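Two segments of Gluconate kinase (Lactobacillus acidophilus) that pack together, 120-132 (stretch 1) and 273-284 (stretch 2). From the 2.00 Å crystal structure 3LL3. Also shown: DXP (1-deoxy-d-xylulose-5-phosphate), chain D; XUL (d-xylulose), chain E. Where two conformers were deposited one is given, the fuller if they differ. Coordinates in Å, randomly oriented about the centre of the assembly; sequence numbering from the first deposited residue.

Stretch 1, residues 120-132: IYRKTGMPMHPMA
Stretch 2 273-284: KIDPSASYFCYP

The aromatic ring of Tyr121 (chi1 t, chi2 73°), on the last turns of a helix that ends at Thr124, forms the apolar centre of the contact. Ala278, at phi/psi 49/43 and closing a type I turn from Asp275, lays its methyl over one ring face, CB 3.5 Å from the Tyr121 centroid and 12° off the normal, a CH-pi contact. The selenomethionine Met128 (chi1 m, chi2 t) starts sideways but brings its CE within 3.4 Å of Ala278 CB, while Ile274 (p, t) sets CB 3.7 Å from Tyr121 CE2. Farther along, Pro127 CD packs 3.4 Å from Phe281 CB (chi1 p), and the selenomethionine Met131 (p, t, t) places CE 3.7 Å from Tyr283 OH.

Gly125 leaves the helix at phi/psi 78/6, its CA 4.4 Å from Cys282 CA. Its O accepts from Cys282 N (3.0 Å), the first stretch thus bonding to strand 281-284, and Cys282 O lies 3.4 Å from Gly125 CA in a CA-H...O contact; an ideal CB here would fall 1.9 Å from that oxygen.

At the polar edge, Tyr121 OH donates to Tyr280 O (2.7 Å) and accepts from Asp275 N (2.8 Å), satisfying two loop backbone groups. One water accepts from Met128 N (2.8 Å) and donates to Ala278 O (2.9 Å).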

# COMPACT_ATOMS: atom_id res chain seq x y z
N ILE A 120 -27.32 0.26 -22.65
CA ILE A 120 -27.98 1.32 -21.88
C ILE A 120 -27.10 2.58 -21.84
O ILE A 120 -27.58 3.71 -22.04
CB ILE A 120 -28.35 0.82 -20.46
CG1 ILE A 120 -29.56 -0.11 -20.53
CG2 ILE A 120 -28.67 1.99 -19.53
CD1 ILE A 120 -29.79 -0.90 -19.28
N TYR A 121 -25.80 2.38 -21.61
CA TYR A 121 -24.85 3.49 -21.64
C TYR A 121 -24.81 4.21 -22.99
O TYR A 121 -24.88 5.43 -23.05
CB TYR A 121 -23.44 3.03 -21.25
CG TYR A 121 -22.48 4.19 -21.25
CD1 TYR A 121 -22.53 5.15 -20.25
CD2 TYR A 121 -21.55 4.35 -22.27
CE1 TYR A 121 -21.67 6.24 -20.26
CE2 TYR A 121 -20.68 5.42 -22.29
CZ TYR A 121 -20.75 6.37 -21.29
OH TYR A 121 -19.89 7.43 -21.31
N ARG A 122 -24.65 3.44 -24.06
CA ARG A 122 -24.67 4.02 -25.40
C ARG A 122 -25.97 4.78 -25.66
O ARG A 122 -25.93 5.81 -26.31
CB ARG A 122 -24.45 2.94 -26.46
CG ARG A 122 -23.04 2.84 -27.02
CD ARG A 122 -22.92 1.69 -28.03
NE ARG A 122 -22.35 0.51 -27.40
CZ ARG A 122 -23.00 -0.63 -27.20
NH1 ARG A 122 -22.39 -1.63 -26.60
NH2 ARG A 122 -24.25 -0.77 -27.60
N LYS A 123 -27.11 4.30 -25.14
CA LYS A 123 -28.40 4.96 -25.37
C LYS A 123 -28.65 6.19 -24.51
O LYS A 123 -29.28 7.15 -24.96
CB LYS A 123 -29.57 4.00 -25.12
CG LYS A 123 -29.90 3.07 -26.28
CD LYS A 123 -30.83 1.97 -25.81
CE LYS A 123 -31.16 1.01 -26.94
NZ LYS A 123 -31.98 1.69 -27.98
N THR A 124 -28.20 6.15 -23.26
CA THR A 124 -28.70 7.11 -22.27
C THR A 124 -27.62 7.88 -21.51
O THR A 124 -27.92 8.79 -20.76
CB THR A 124 -29.61 6.44 -21.22
OG1 THR A 124 -28.82 5.62 -20.34
CG2 THR A 124 -30.70 5.57 -21.90
N GLY A 125 -26.36 7.50 -21.70
CA GLY A 125 -25.27 8.15 -20.99
C GLY A 125 -25.12 7.69 -19.55
O GLY A 125 -24.34 8.26 -18.80
N MSE A 126 -25.90 6.68 -19.17
CA MSE A 126 -25.87 6.15 -17.81
C MSE A 126 -24.77 5.11 -17.61
O MSE A 126 -24.78 4.05 -18.24
CB MSE A 126 -27.23 5.55 -17.43
CG MSE A 126 -27.22 4.84 -16.08
SE MSE A 126 -26.76 6.12 -14.62
CE MSE A 126 -26.36 4.85 -13.20
N PRO A 127 -23.79 5.41 -16.74
CA PRO A 127 -22.74 4.43 -16.43
C PRO A 127 -23.30 3.10 -15.93
O PRO A 127 -24.45 3.03 -15.46
CB PRO A 127 -21.94 5.12 -15.32
CG PRO A 127 -22.07 6.56 -15.63
CD PRO A 127 -23.47 6.74 -16.18
N MSE A 128 -22.50 2.05 -16.01
CA MSE A 128 -23.01 0.73 -15.65
C MSE A 128 -22.98 0.54 -14.14
O MSE A 128 -22.09 -0.12 -13.60
CB MSE A 128 -22.24 -0.35 -16.39
CG MSE A 128 -22.02 -0.00 -17.85
SE MSE A 128 -21.04 -1.39 -18.80
CE MSE A 128 -19.70 -0.28 -19.70
N HIS A 129 -23.97 1.12 -13.46
CA HIS A 129 -23.97 1.16 -12.01
C HIS A 129 -25.38 1.03 -11.48
O HIS A 129 -26.30 1.59 -12.05
CB HIS A 129 -23.36 2.48 -11.52
CG HIS A 129 -22.98 2.46 -10.07
ND1 HIS A 129 -23.88 2.71 -9.06
CD2 HIS A 129 -21.80 2.18 -9.46
CE1 HIS A 129 -23.27 2.61 -7.89
NE2 HIS A 129 -22.01 2.28 -8.11
N PRO A 130 -25.55 0.31 -10.35
CA PRO A 130 -26.85 0.01 -9.73
C PRO A 130 -27.61 1.23 -9.20
O PRO A 130 -28.79 1.10 -8.82
CB PRO A 130 -26.47 -0.93 -8.57
CG PRO A 130 -25.01 -0.66 -8.32
CD PRO A 130 -24.46 -0.43 -9.70
N MSE A 131 -26.98 2.39 -9.21
CA MSE A 131 -27.62 3.61 -8.74
C MSE A 131 -28.82 4.04 -9.61
O MSE A 131 -29.74 4.70 -9.13
CB MSE A 131 -26.60 4.75 -8.69
CG MSE A 131 -26.09 5.19 -10.06
SE MSE A 131 -24.52 6.43 -9.94
CE MSE A 131 -24.12 6.69 -11.83
N ALA A 132 -28.78 3.67 -10.89
CA ALA A 132 -29.80 4.07 -11.86
C ALA A 132 -31.15 3.39 -11.65
O ALA A 132 -31.23 2.17 -11.45
CB ALA A 132 -29.32 3.80 -13.29
N LYS A 273 -21.92 13.12 -25.79
CA LYS A 273 -20.61 12.58 -26.01
C LYS A 273 -20.48 11.51 -24.98
O LYS A 273 -20.70 11.74 -23.79
CB LYS A 273 -19.53 13.64 -25.86
CG LYS A 273 -18.12 13.05 -25.95
CD LYS A 273 -17.02 14.04 -25.50
CE LYS A 273 -15.66 13.33 -25.47
NZ LYS A 273 -14.56 14.19 -24.95
N ILE A 274 -20.19 10.31 -25.43
CA ILE A 274 -20.08 9.21 -24.51
C ILE A 274 -18.70 8.65 -24.64
O ILE A 274 -18.02 8.84 -25.65
CB ILE A 274 -21.14 8.13 -24.78
CG1 ILE A 274 -21.10 7.70 -26.25
CG2 ILE A 274 -22.51 8.64 -24.41
CD1 ILE A 274 -21.92 6.46 -26.53
N ASP A 275 -18.29 7.97 -23.59
CA ASP A 275 -16.96 7.43 -23.52
C ASP A 275 -16.97 5.96 -23.96
O ASP A 275 -17.76 5.16 -23.46
CB ASP A 275 -16.46 7.52 -22.09
CG ASP A 275 -15.07 7.01 -21.95
OD1 ASP A 275 -14.21 7.39 -22.76
OD2 ASP A 275 -14.84 6.19 -21.04
N PRO A 276 -16.09 5.61 -24.90
CA PRO A 276 -15.93 4.22 -25.33
C PRO A 276 -15.79 3.25 -24.16
O PRO A 276 -16.22 2.10 -24.25
CB PRO A 276 -14.65 4.25 -26.16
CG PRO A 276 -14.63 5.63 -26.74
CD PRO A 276 -15.23 6.52 -25.68
N SER A 277 -15.20 3.69 -23.05
CA SER A 277 -15.09 2.81 -21.89
C SER A 277 -16.13 3.11 -20.81
O SER A 277 -16.06 2.59 -19.70
CB SER A 277 -13.68 2.83 -21.30
OG SER A 277 -13.05 4.10 -21.47
N ALA A 278 -17.12 3.92 -21.16
CA ALA A 278 -18.17 4.28 -20.21
C ALA A 278 -17.61 4.73 -18.86
O ALA A 278 -18.12 4.36 -17.81
CB ALA A 278 -19.15 3.11 -20.02
N SER A 279 -16.56 5.54 -18.87
CA SER A 279 -15.95 5.93 -17.61
C SER A 279 -16.55 7.20 -17.02
O SER A 279 -16.23 7.55 -15.88
CB SER A 279 -14.44 6.05 -17.75
OG SER A 279 -14.11 7.13 -18.60
N TYR A 280 -17.41 7.90 -17.78
CA TYR A 280 -18.08 9.09 -17.26
C TYR A 280 -19.52 9.13 -17.76
O TYR A 280 -19.83 8.57 -18.81
CB TYR A 280 -17.33 10.39 -17.66
CG TYR A 280 -17.19 10.61 -19.15
CD1 TYR A 280 -18.26 11.07 -19.91
CD2 TYR A 280 -15.98 10.36 -19.79
CE1 TYR A 280 -18.13 11.27 -21.28
CE2 TYR A 280 -15.84 10.55 -21.16
CZ TYR A 280 -16.92 11.00 -21.90
OH TYR A 280 -16.79 11.19 -23.26
N PHE A 281 -20.40 9.79 -17.01
CA PHE A 281 -21.78 9.85 -17.42
C PHE A 281 -21.97 10.98 -18.42
O PHE A 281 -21.15 11.90 -18.50
CB PHE A 281 -22.73 10.01 -16.22
CG PHE A 281 -22.54 11.31 -15.42
CD1 PHE A 281 -22.81 12.55 -15.99
CD2 PHE A 281 -22.12 11.28 -14.10
CE1 PHE A 281 -22.68 13.73 -15.27
CE2 PHE A 281 -21.97 12.46 -13.36
CZ PHE A 281 -22.25 13.68 -13.95
N CYS A 282 -23.05 10.90 -19.19
CA CYS A 282 -23.49 12.02 -20.02
C CYS A 282 -24.98 12.23 -19.79
O CYS A 282 -25.80 11.40 -20.21
CB CYS A 282 -23.17 11.77 -21.49
SG CYS A 282 -23.86 12.99 -22.66
N TYR A 283 -25.32 13.31 -19.08
CA TYR A 283 -26.70 13.62 -18.68
C TYR A 283 -27.16 14.89 -19.40
O TYR A 283 -26.69 16.00 -19.07
CB TYR A 283 -26.83 13.87 -17.17
CG TYR A 283 -26.41 12.73 -16.26
CD1 TYR A 283 -26.47 11.40 -16.69
CD2 TYR A 283 -25.99 12.98 -14.95
CE1 TYR A 283 -26.10 10.36 -15.85
CE2 TYR A 283 -25.61 11.94 -14.11
CZ TYR A 283 -25.67 10.64 -14.56
OH TYR A 283 -25.31 9.59 -13.74
N PRO A 284 -28.07 14.74 -20.37
CA PRO A 284 -28.59 15.91 -21.09
C PRO A 284 -29.22 16.96 -20.16
O PRO A 284 -29.81 16.59 -19.13
CB PRO A 284 -29.68 15.32 -22.01
CG PRO A 284 -29.30 13.89 -22.19
CD PRO A 284 -28.58 13.47 -20.92
C1 DXP D . -19.93 -3.28 -1.05
C2 DXP D . -19.37 -2.04 -0.29
C3 DXP D . -20.07 -0.69 -0.56
C4 DXP D . -20.04 -0.44 -2.08
C5 DXP D . -20.24 0.94 -2.75
O2 DXP D . -18.27 -2.07 0.16
O3 DXP D . -19.62 0.29 0.29
O4 DXP D . -18.95 -1.14 -2.60
O5 DXP D . -19.33 1.32 -3.75
P DXP D . -19.66 2.01 -5.22
O2P DXP D . -20.10 0.88 -6.25
O1P DXP D . -20.65 3.26 -5.02
O3P DXP D . -18.47 2.46 -5.83
C1 XUL E . -24.50 12.86 -9.85
C2 XUL E . -24.52 11.37 -9.46
C3 XUL E . -24.76 10.95 -7.98
C4 XUL E . -25.29 12.05 -7.05
C5 XUL E . -26.75 12.44 -7.31
O1 XUL E . -23.21 13.22 -10.29
O2 XUL E . -24.30 10.54 -10.31
O3 XUL E . -23.54 10.51 -7.43
O4 XUL E . -25.17 11.58 -5.73
O5 XUL E . -27.34 13.01 -6.17
O HOH W 1 -19.77 2.42 -16.52